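Local coordinates for dTDP-4-dehydrorhamnose 3,5-epimerase (Sulfolobus tokodaii, PDB 2B9U) that catalyses the 3,5-epimerisation of dTDP-4-dehydro-6-deoxyglucose to dTDP-4-dehydro-L-rhamnose, a step of dTDP-L-rhamnose biosynthesis, and works as a homodimer, at the interface of chains A and B. Sequence-based numbering; all coordinates share one arbitrary frame. Chains: chain A/B, hypothetical dTDP-4-dehydrorhamnose 3,5-epimerase.

Contact 1: the interface of chains A and B. Residues chain A 24, 26-28; chain B 48-51, 58, 130.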
loop_
_atom_site.group_PDB
_atom_site.type_symbol
_atom_site.label_atom_id
_atom_site.label_comp_id
_atom_site.label_asym_id
_atom_site.label_seq_id
_atom_site.Cartn_x
_atom_site.Cartn_y
_atom_site.Cartn_z
ATOM N N ARG A 24 17.599 8.867 -8.329
ATOM C CA ARG A 24 16.218 8.873 -8.798
ATOM C C ARG A 24 15.219 9.254 -7.709
ATOM O O ARG A 24 14.117 9.736 -7.998
ATOM C CB ARG A 24 15.831 7.499 -9.381
ATOM C CG ARG A 24 16.505 7.196 -10.720
ATOM C CD ARG A 24 16.206 5.802 -11.184
ATOM N NE ARG A 24 16.570 4.819 -10.167
ATOM C CZ ARG A 24 16.283 3.524 -10.233
ATOM N NH1 ARG A 24 15.648 3.026 -11.297
ATOM N NH2 ARG A 24 16.650 2.726 -9.240
ATOM N N PHE A 26 14.137 7.066 -4.143
ATOM C CA PHE A 26 14.424 5.867 -3.347
ATOM C C PHE A 26 13.427 4.740 -3.562
ATOM O O PHE A 26 12.338 4.957 -4.076
ATOM C CB PHE A 26 14.572 6.181 -1.837
ATOM C CG PHE A 26 13.369 6.861 -1.213
ATOM C CD1 PHE A 26 12.290 6.106 -0.727
ATOM C CD2 PHE A 26 13.322 8.253 -1.084
ATOM C CE1 PHE A 26 11.177 6.734 -0.132
ATOM C CE2 PHE A 26 12.220 8.878 -0.479
ATOM C CZ PHE A 26 11.160 8.121 -0.008
ATOM N N PHE A 27 13.820 3.543 -3.131
ATOM C CA PHE A 27 13.010 2.333 -3.261
ATOM C C PHE A 27 13.013 1.528 -1.969
ATOM O O PHE A 27 14.017 1.485 -1.251
ATOM C CB PHE A 27 13.532 1.457 -4.402
ATOM C CG PHE A 27 12.687 0.227 -4.659
ATOM C CD1 PHE A 27 11.622 0.270 -5.557
ATOM C CD2 PHE A 27 12.963 -0.973 -4.007
ATOM C CE1 PHE A 27 10.844 -0.840 -5.780
ATOM C CE2 PHE A 27 12.185 -2.098 -4.238
ATOM C CZ PHE A 27 11.128 -2.022 -5.130
ATOM N N LEU A 28 11.886 0.885 -1.685
ATOM C CA LEU A 28 11.815 -0.118 -0.640
ATOM C C LEU A 28 10.736 -1.145 -0.888
ATOM O O LEU A 28 9.665 -0.835 -1.449
ATOM C CB LEU A 28 11.554 0.515 0.738
ATOM C CG LEU A 28 10.277 1.322 0.976
ATOM C CD1 LEU A 28 9.836 1.080 2.396
ATOM C CD2 LEU A 28 10.505 2.838 0.723
ATOM N N ASN B 48 5.651 -2.993 -2.759
ATOM C CA ASN B 48 6.809 -2.114 -2.809
ATOM C C ASN B 48 6.409 -0.653 -2.902
ATOM O O ASN B 48 5.235 -0.324 -3.133
ATOM C CB ASN B 48 7.710 -2.449 -4.000
ATOM C CG ASN B 48 8.318 -3.849 -3.910
ATOM O OD1 ASN B 48 8.446 -4.428 -2.835
ATOM N ND2 ASN B 48 8.706 -4.380 -5.043
ATOM N N MET B 49 7.400 0.221 -2.763
ATOM C CA MET B 49 7.181 1.666 -2.828
ATOM C C MET B 49 8.416 2.342 -3.397
ATOM O O MET B 49 9.541 1.979 -3.052
ATOM C CB MET B 49 6.917 2.221 -1.424
ATOM C CG MET B 49 6.316 3.616 -1.400
ATOM S SD MET B 49 6.807 4.541 0.090
ATOM C CE MET B 49 7.833 5.782 -0.684
ATOM N N SER B 50 8.207 3.315 -4.273
ATOM C CA SER B 50 9.313 4.130 -4.734
ATOM C C SER B 50 8.956 5.594 -4.638
ATOM O O SER B 50 7.784 5.963 -4.720
ATOM C CB SER B 50 9.756 3.752 -6.146
ATOM O OG SER B 50 8.754 4.029 -7.126
ATOM N N PHE B 51 9.970 6.421 -4.418
ATOM C CA PHE B 51 9.834 7.832 -4.634
ATOM C C PHE B 51 10.701 8.132 -5.839
ATOM O O PHE B 51 11.814 7.605 -5.945
ATOM C CB PHE B 51 10.294 8.669 -3.421
ATOM C CG PHE B 51 10.354 10.152 -3.717
ATOM C CD1 PHE B 51 9.188 10.904 -3.759
ATOM C CD2 PHE B 51 11.573 10.777 -4.001
ATOM C CE1 PHE B 51 9.218 12.274 -4.085
ATOM C CE2 PHE B 51 11.620 12.142 -4.331
ATOM C CZ PHE B 51 10.432 12.892 -4.371
ATOM N N ARG B 58 11.442 4.580 -14.757
ATOM C CA ARG B 58 11.807 3.255 -14.251
ATOM C C ARG B 58 11.121 2.202 -15.103
ATOM O O ARG B 58 9.943 2.348 -15.413
ATOM C CB ARG B 58 11.357 3.065 -12.807
ATOM C CG ARG B 58 11.937 4.063 -11.802
ATOM C CD ARG B 58 11.508 3.666 -10.409
ATOM N NE ARG B 58 11.782 4.746 -9.462
ATOM C CZ ARG B 58 12.752 4.725 -8.557
ATOM N NH1 ARG B 58 13.544 3.658 -8.420
ATOM N NH2 ARG B 58 12.906 5.772 -7.762
ATOM N N TYR B 130 3.412 -0.296 -5.523
ATOM C CA TYR B 130 3.247 -1.440 -6.399
ATOM C C TYR B 130 2.723 -2.589 -5.550
ATOM O O TYR B 130 3.448 -3.090 -4.679
ATOM C CB TYR B 130 4.584 -1.886 -6.988
ATOM C CG TYR B 130 5.598 -0.834 -7.451
ATOM C CD1 TYR B 130 6.254 0.008 -6.534
ATOM C CD2 TYR B 130 5.993 -0.787 -8.784
ATOM C CE1 TYR B 130 7.236 0.901 -6.946
ATOM C CE2 TYR B 130 6.977 0.117 -9.221
ATOM C CZ TYR B 130 7.586 0.964 -8.289
ATOM O OH TYR B 130 8.551 1.846 -8.718
#
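A:Phe26 and B:Phe51, like A:Leu28 and B:Met49, pair through their backbones in both directions, joining strand 25-32 of chain A antiparallel to strand 44-52 of chain B and carrying one sheet across the homodimer. Side chains alternate about this seam. On one side CB of B:Phe51 sits over a face of the A:Phe26 ring, displaced toward the rim, 3.6 Å from the ring centroid. With CG between its backbone N and carbonyl carbon (chi1 57°), A:Phe26 turns its ring back over the partner strand, where CE1 also meets the terminal methyl CE of B:Met49 at 3.5 Å. The other side carries A:Phe27, whose ring tip CZ touches the amide ND2 of B:Asn48 at 3.4 Å, the ring and amide planes 69° apart. Nearby, the hydroxyls of B:Ser50 and B:Tyr130 share a hydrogen bond, OG to OH 2.7 Å. B:Arg58, its chain extended from CG to NE, comes alongside the end of strand 44-52 of its own chain, over CB of B:Ser50, and gives NH2 to the carbonyl O of B:Phe51 at 2.8 Å, a bent bond arriving from the face opposite to A:Phe26 N. An alanine in place of B:Arg58 would probably leave that carbonyl with one grip fewer and uncover a face of the A:Arg24 guanidinium. NH1 of B:Arg58 stands over the centre of that face, 3.3 Å from CZ of A:Arg24, the two guanidinium planes 38° apart.

Contact 2: the interface of chains A and B. Residues chain A 58, 158-160, 163; chain B 23-24.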
loop_
_atom_site.group_PDB
_atom_site.type_symbol
_atom_site.label_atom_id
_atom_site.label_comp_id
_atom_site.label_asym_id
_atom_site.label_seq_id
_atom_site.Cartn_x
_atom_site.Cartn_y
_atom_site.Cartn_z
ATOM N N ARG A 58 -7.961 9.908 14.419
ATOM C CA ARG A 58 -8.841 8.847 13.970
ATOM C C ARG A 58 -8.641 7.687 14.937
ATOM O O ARG A 58 -7.504 7.293 15.180
ATOM C CB ARG A 58 -8.482 8.383 12.554
ATOM C CG ARG A 58 -8.666 9.438 11.475
ATOM C CD ARG A 58 -8.190 8.934 10.116
ATOM N NE ARG A 58 -8.090 10.012 9.140
ATOM C CZ ARG A 58 -9.004 10.289 8.210
ATOM N NH1 ARG A 58 -10.110 9.564 8.117
ATOM N NH2 ARG A 58 -8.800 11.287 7.364
ATOM N N ILE A 158 -8.749 17.476 15.308
ATOM C CA ILE A 158 -9.809 17.379 14.293
ATOM C C ILE A 158 -10.349 15.947 14.250
ATOM O O ILE A 158 -9.615 14.992 14.043
ATOM C CB ILE A 158 -9.333 17.880 12.903
ATOM C CG1 ILE A 158 -8.899 19.348 13.000
ATOM C CG2 ILE A 158 -10.425 17.703 11.828
ATOM C CD1 ILE A 158 -7.971 19.780 11.886
ATOM N N ILE A 159 -11.644 15.792 14.455
ATOM C CA ILE A 159 -12.170 14.474 14.753
ATOM C C ILE A 159 -13.613 14.350 14.268
ATOM O O ILE A 159 -14.341 15.335 14.227
ATOM C CB ILE A 159 -12.017 14.170 16.272
ATOM C CG1 ILE A 159 -12.409 12.721 16.588
ATOM C CG2 ILE A 159 -12.774 15.210 17.133
ATOM C CD1 ILE A 159 -11.849 12.202 17.906
ATOM N N SER A 160 -14.016 13.148 13.886
ATOM C CA SER A 160 -15.330 12.952 13.299
ATOM C C SER A 160 -16.393 12.774 14.390
ATOM O O SER A 160 -16.080 12.384 15.535
ATOM C CB SER A 160 -15.330 11.724 12.392
ATOM O OG SER A 160 -15.419 10.558 13.186
ATOM N N ASP A 163 -16.361 9.347 15.816
ATOM C CA ASP A 163 -15.275 9.118 16.768
ATOM C C ASP A 163 -15.527 9.837 18.094
ATOM O O ASP A 163 -15.063 9.403 19.146
ATOM C CB ASP A 163 -13.908 9.482 16.155
ATOM C CG ASP A 163 -13.396 8.419 15.174
ATOM O OD1 ASP A 163 -14.028 7.341 15.058
ATOM O OD2 ASP A 163 -12.360 8.663 14.516
ATOM N N LYS B 23 -13.800 16.985 6.569
ATOM C CA LYS B 23 -12.952 17.990 7.187
ATOM C C LYS B 23 -11.568 17.443 7.553
ATOM O O LYS B 23 -10.605 18.197 7.526
ATOM C CB LYS B 23 -13.628 18.666 8.384
ATOM C CG LYS B 23 -14.037 17.711 9.476
ATOM C CD LYS B 23 -14.597 18.431 10.674
ATOM C CE LYS B 23 -15.090 17.422 11.658
ATOM N NZ LYS B 23 -14.937 17.940 13.015
ATOM N N ARG B 24 -11.478 16.145 7.868
ATOM C CA ARG B 24 -10.199 15.486 8.249
ATOM C C ARG B 24 -9.212 15.321 7.100
ATOM O O ARG B 24 -7.997 15.340 7.293
ATOM C CB ARG B 24 -10.458 14.106 8.858
ATOM C CG ARG B 24 -11.266 14.123 10.123
ATOM C CD ARG B 24 -11.580 12.707 10.548
ATOM N NE ARG B 24 -12.549 12.108 9.639
ATOM C CZ ARG B 24 -12.966 10.852 9.711
ATOM N NH1 ARG B 24 -12.482 10.045 10.649
ATOM N NH2 ARG B 24 -13.866 10.403 8.837
HETATM O O HOH W 1 -17.023 16.451 14.136
#
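The loop carrying B:Lys23 and B:Arg24, just ahead of strand 25-32, meets the A:Ile158 to A:Ser160 loop, the start of strand 57-63 and the short helix 161-164 of chain A. B:Arg24 does most of the touching. Bent at chi3 (-71°), its chain turns the guanidinium into a slot between two groups of chain A. CB of A:Ser160 covers the centre of one face, 3.7 Å from CZ of B:Arg24, while NH1 of A:Arg58 lies over the opposite face, 3.5 Å from the same CZ. The two guanidinium planes are 26° apart, and the tip of A:Arg58 overlaps the other group in an offset arrangement, in spite of their like charges. The carboxylate of A:Asp163, turned almost perpendicular to the B:Arg24 guanidinium, brings OD2 to 4.1 Å from NH1; that is no direct bond, but its charge may ease the repulsion. A:Asp163 also gives its backbone N to OG of A:Ser160 at 3.0 Å, which helps position the serine beside the arginine. Further back along the chain, the methyl CG2 of A:Ile158 packs alongside CG of B:Arg24. B:Lys23 reaches past with its ammonium NZ and donates to the carbonyl O of A:Ile159 at 2.9 Å, tilted from the carbonyl plane. Water 1 bridges the same two atoms, giving that link a second route. At this margin of the dimer, the loop between strands 19-22 and 25-32 of one subunit rests between strand 57-63 and the C-terminal loop and helix 161-164 of the other.

Contact 3: the interface of chains A and B. Residues chain A 29, 31-34; chain B 45-46, 136-137.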
loop_
_atom_site.group_PDB
_atom_site.type_symbol
_atom_site.label_atom_id
_atom_site.label_comp_id
_atom_site.label_asym_id
_atom_site.label_seq_id
_atom_site.Cartn_x
_atom_site.Cartn_y
_atom_site.Cartn_z
ATOM N N GLU A 29 11.021 -2.354 -0.415
ATOM C CA GLU A 29 9.999 -3.364 -0.206
ATOM C C GLU A 29 9.317 -3.063 1.120
ATOM O O GLU A 29 9.962 -3.025 2.177
ATOM C CB GLU A 29 10.605 -4.782 -0.238
ATOM C CG GLU A 29 11.340 -5.057 -1.537
ATOM C CD GLU A 29 12.029 -6.424 -1.608
ATOM O OE1 GLU A 29 12.663 -6.850 -0.620
ATOM O OE2 GLU A 29 11.940 -7.067 -2.674
ATOM N N PHE A 31 6.272 -4.776 2.234
ATOM C CA PHE A 31 5.758 -6.002 2.804
ATOM C C PHE A 31 6.087 -7.145 1.852
ATOM O O PHE A 31 6.030 -6.964 0.634
ATOM C CB PHE A 31 4.239 -5.864 3.018
ATOM C CG PHE A 31 3.497 -7.159 2.971
ATOM C CD1 PHE A 31 3.417 -7.965 4.091
ATOM C CD2 PHE A 31 2.878 -7.579 1.802
ATOM C CE1 PHE A 31 2.735 -9.162 4.059
ATOM C CE2 PHE A 31 2.182 -8.767 1.762
ATOM C CZ PHE A 31 2.121 -9.571 2.890
ATOM N N LYS A 32 6.458 -8.305 2.411
ATOM C CA LYS A 32 6.683 -9.541 1.631
ATOM C C LYS A 32 6.119 -10.736 2.375
ATOM O O LYS A 32 6.486 -10.995 3.527
ATOM C CB LYS A 32 8.167 -9.808 1.359
ATOM C CG LYS A 32 8.888 -8.762 0.534
ATOM C CD LYS A 32 10.368 -9.073 0.418
ATOM C CE LYS A 32 10.661 -10.114 -0.637
ATOM N NZ LYS A 32 12.122 -10.081 -0.974
ATOM N N SER A 33 5.233 -11.463 1.700
ATOM C CA SER A 33 4.463 -12.547 2.310
ATOM C C SER A 33 5.335 -13.519 3.126
ATOM O O SER A 33 5.031 -13.805 4.280
ATOM C CB SER A 33 3.686 -13.309 1.233
ATOM O OG SER A 33 3.049 -14.447 1.782
ATOM N N GLU A 34 6.421 -13.991 2.520
ATOM C CA GLU A 34 7.302 -14.976 3.131
ATOM C C GLU A 34 7.937 -14.484 4.426
ATOM O O GLU A 34 7.919 -15.190 5.427
ATOM C CB GLU A 34 8.385 -15.384 2.128
ATOM C CG GLU A 34 9.400 -16.389 2.656
ATOM C CD GLU A 34 10.025 -17.200 1.539
ATOM O OE1 GLU A 34 11.267 -17.383 1.552
ATOM O OE2 GLU A 34 9.268 -17.642 0.640
ATOM N N ILE B 45 0.815 -10.623 -2.458
ATOM C CA ILE B 45 1.881 -11.248 -1.668
ATOM C C ILE B 45 3.150 -10.393 -1.468
ATOM O O ILE B 45 4.105 -10.822 -0.787
ATOM C CB ILE B 45 2.278 -12.634 -2.264
ATOM C CG1 ILE B 45 2.380 -12.576 -3.791
ATOM C CG2 ILE B 45 1.231 -13.694 -1.877
ATOM C CD1 ILE B 45 3.646 -11.899 -4.322
ATOM N N GLN B 46 3.177 -9.219 -2.103
ATOM C CA GLN B 46 4.242 -8.231 -1.891
ATOM C C GLN B 46 3.749 -6.803 -2.219
ATOM O O GLN B 46 2.963 -6.592 -3.155
ATOM C CB GLN B 46 5.499 -8.597 -2.697
ATOM C CG GLN B 46 6.665 -7.600 -2.517
ATOM C CD GLN B 46 7.999 -8.080 -3.069
ATOM O OE1 GLN B 46 8.181 -9.262 -3.362
ATOM N NE2 GLN B 46 8.956 -7.149 -3.200
ATOM N N GLU B 136 6.736 -13.285 -5.412
ATOM C CA GLU B 136 7.592 -12.282 -4.811
ATOM C C GLU B 136 8.800 -12.041 -5.714
ATOM O O GLU B 136 9.046 -12.795 -6.651
ATOM C CB GLU B 136 8.042 -12.718 -3.401
ATOM C CG GLU B 136 6.893 -12.851 -2.382
ATOM C CD GLU B 136 7.366 -13.298 -0.998
ATOM O OE1 GLU B 136 8.513 -12.989 -0.612
ATOM O OE2 GLU B 136 6.579 -13.957 -0.295
ATOM N N TYR B 137 9.507 -10.956 -5.436
ATOM C CA TYR B 137 10.805 -10.628 -6.007
ATOM C C TYR B 137 11.710 -11.849 -6.191
ATOM O O TYR B 137 11.911 -12.637 -5.258
ATOM C CB TYR B 137 11.452 -9.609 -5.064
ATOM C CG TYR B 137 12.863 -9.161 -5.350
ATOM C CD1 TYR B 137 13.197 -8.547 -6.553
ATOM C CD2 TYR B 137 13.860 -9.288 -4.369
ATOM C CE1 TYR B 137 14.495 -8.109 -6.791
ATOM C CE2 TYR B 137 15.155 -8.855 -4.602
ATOM C CZ TYR B 137 15.462 -8.267 -5.817
ATOM O OH TYR B 137 16.745 -7.834 -6.068
HETATM O O HOH W 2 11.988 -12.130 -2.593
#
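CB of A:Ser33 packs against CB of B:Ile45 at 3.8 Å and against its methyl CG2, forming a small apolar centre; the A:Phe31 ring is a marginal neighbour at the B:Ile45 backbone. Beside it, the aliphatic part of A:Lys32 runs alongside B:Gln46, both pointing the same way, with CG of the lysine 3.8 Å from the amide carbon CD. Backbone bonds frame the packing: A:Ser33 N gives to the carbonyl O of B:Ile45. One residue further, A:Glu34 N donates at 2.8 Å to the carboxylate OE2 of B:Glu136, on its syn side and 24° out of its plane. That acceptor sits at the first turn of helix 33-37, where the helix dipole would probably steady its negative charge. B:Gln46 has CG anti to its backbone N (chi1 -180°), which stretches the side chain toward A:Glu29. The firm bond from B:Tyr137 N to its OE1, 3.0 Å, fixes the amide's orientation, and the weak one from NE2 to A:Glu29 OE2 adds little. A:Glu29 OE2 also approaches CD2 of the B:Tyr137 ring, 3.4 Å away, with carboxylate and ring nearly perpendicular. At the rim, A:Lys32 NZ forms a long salt bridge with A:Glu29 OE1 at 3.3 Å and reaches the carbonyl O of B:Tyr137 through water 2. B:Tyr137 is predicted to stack on the substrate's thymine, so strand 25-32 probably borders the partner's active site; it runs into helix 33-37 beside strand 44-52 and the B:Glu136-B:Tyr137 loop.

Contact 1 and contact 3 follow one another along the same pair of strands, 25-32 of chain A and 44-52 of chain B, their C-alpha centres about 14 Å apart. The C-alpha centre of contact 2 is about 31 Å from that of contact 1 and about 33 Å from that of contact 3. Because the dimer is two-fold symmetric, each patch has a twin with the chains exchanged, and the Arg24-Arg58 pair of contact 2 is the twin of that in contact 1. Both ends of strand 25-32 are anchored on the partner, the loop before it in contact 2 and the helix after it in contact 3. Such a pairing probably ties dimer formation to the substrate site.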